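AvrRpt2 (Erwinia amylovora, PDB 6HQZ) is a type III effector of the C70 cysteine protease family, whose papain-like domain probably cleaves proteins in the infected plant cell. Local coordinates at residues Cys20-Cys24 / His105-Leu109. Sequence-based numbering, arbitrary orientation.
Sequences CWYAC and HMSVL
SD of M106 lies at the edge of the six-membered ring of W21, 5.4 Å from its centroid and 83° off its normal, a Met-aromatic contact; its methyl CE comes up obliquely, 3.8 Å from CE3 of W21. Elsewhere on the indole's edge, CE1 of Y22 lies in the plane, and CD1 of W21 stands over the centre of one face of the Y22 ring. The W21 side chain leaves its helix with CG anti to the backbone N (chi1 163°), which lets the indole and the thioether chain of M106 run side by side in a common direction; NE1 is tied down by the carbonyl of S34.

M106 is bent at its thioether (chi3 68°). That turns CE back between CE3 of W21 and CB of C24, while SD rests 3.7 Å from CA of W21. Nearer the strand backbone, CB of M106 meets two sulfurs, SG of C20 at 4.0 Å and SG of C24 at 3.9 Å. SG of C24 also packs 3.7 Å from CG2 of V108, the next strand residue to face the helix. No hydrogen bond crosses this interface, and the backbone N of M106 is buried without a hydrogen-bond acceptor. M94, on strand 93-98, touches W21, C24 and M106 and extends the apolar packing.

Helix and strand segments run nearly parallel, their axes 7.9 Å apart at closest approach. C20 is the second residue of helix 19-27, at its N-terminal end, and H105 the second of strand 104-113; SG of C20 is 5.7 Å from ND1 of H105. This juxtaposition of a cysteine-bearing helix with a histidine-bearing strand of an antiparallel sheet is characteristic of the papain-like fold, and is consistent with C20 and H105 forming the protease's Cys-His pair.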
# COMPACT_ATOMS: atom_id res chain seq x y z
N CYS A 20 23.49 1.53 -13.98
CA CYS A 20 22.27 1.83 -13.23
C CYS A 20 21.29 0.66 -13.30
O CYS A 20 20.63 0.36 -12.30
CB CYS A 20 21.63 3.17 -13.61
SG CYS A 20 21.27 3.28 -15.35
N TRP A 21 21.27 -0.06 -14.42
CA TRP A 21 20.44 -1.29 -14.48
C TRP A 21 20.85 -2.34 -13.42
O TRP A 21 19.99 -2.95 -12.71
CB TRP A 21 20.45 -1.87 -15.90
CG TRP A 21 19.98 -3.35 -15.97
CD1 TRP A 21 20.74 -4.47 -15.88
CD2 TRP A 21 18.64 -3.79 -16.13
NE1 TRP A 21 19.94 -5.60 -15.97
CE2 TRP A 21 18.65 -5.20 -16.16
CE3 TRP A 21 17.44 -3.12 -16.32
CZ2 TRP A 21 17.50 -5.96 -16.29
CZ3 TRP A 21 16.28 -3.88 -16.46
CH2 TRP A 21 16.32 -5.27 -16.45
N TYR A 22 22.14 -2.58 -13.33
CA TYR A 22 22.61 -3.66 -12.44
C TYR A 22 22.40 -3.23 -11.01
O TYR A 22 21.97 -4.05 -10.17
CB TYR A 22 24.05 -4.06 -12.71
CG TYR A 22 24.21 -4.60 -14.11
CD1 TYR A 22 23.80 -5.90 -14.42
CD2 TYR A 22 24.74 -3.82 -15.14
CE1 TYR A 22 23.93 -6.43 -15.69
CE2 TYR A 22 24.87 -4.34 -16.44
CZ TYR A 22 24.48 -5.65 -16.69
OH TYR A 22 24.58 -6.17 -17.92
N ALA A 23 22.66 -1.95 -10.74
CA ALA A 23 22.44 -1.45 -9.40
C ALA A 23 20.97 -1.53 -8.98
O ALA A 23 20.69 -2.00 -7.85
CB ALA A 23 22.97 -0.05 -9.22
N CYS A 24 20.05 -1.07 -9.84
CA CYS A 24 18.64 -1.07 -9.52
C CYS A 24 18.12 -2.51 -9.35
O CYS A 24 17.36 -2.77 -8.44
CB CYS A 24 17.82 -0.29 -10.59
SG CYS A 24 18.15 1.49 -10.52
N HIS A 105 17.92 7.81 -17.13
CA HIS A 105 18.46 7.17 -15.92
C HIS A 105 17.48 6.19 -15.31
O HIS A 105 16.27 6.29 -15.53
CB HIS A 105 18.82 8.28 -14.87
CG HIS A 105 19.87 9.19 -15.35
ND1 HIS A 105 21.20 8.98 -15.09
CD2 HIS A 105 19.81 10.23 -16.22
CE1 HIS A 105 21.91 9.92 -15.67
NE2 HIS A 105 21.10 10.68 -16.39
N MET A 106 17.99 5.30 -14.45
CA MET A 106 17.17 4.41 -13.71
C MET A 106 17.41 4.62 -12.24
O MET A 106 18.56 4.81 -11.84
CB MET A 106 17.52 2.99 -14.05
CG MET A 106 17.08 2.50 -15.39
SD MET A 106 17.69 0.83 -15.61
CE MET A 106 16.71 0.01 -14.37
N SER A 107 16.31 4.58 -11.46
CA SER A 107 16.37 4.78 -10.02
C SER A 107 15.39 3.89 -9.37
O SER A 107 14.56 3.27 -10.06
CB SER A 107 16.07 6.23 -9.67
OG SER A 107 17.09 7.10 -10.16
N VAL A 108 15.45 3.78 -8.06
CA VAL A 108 14.55 2.91 -7.32
C VAL A 108 13.68 3.65 -6.39
O VAL A 108 14.18 4.29 -5.46
CB VAL A 108 15.34 1.84 -6.51
CG1 VAL A 108 14.30 0.99 -5.73
CG2 VAL A 108 16.17 0.96 -7.44
N LEU A 109 12.36 3.58 -6.67
CA LEU A 109 11.32 4.18 -5.85
C LEU A 109 11.17 3.36 -4.58
O LEU A 109 10.97 2.13 -4.67
CB LEU A 109 9.98 4.17 -6.55
CG LEU A 109 8.85 4.88 -5.81
CD1 LEU A 109 9.11 6.39 -5.55
CD2 LEU A 109 7.61 4.62 -6.63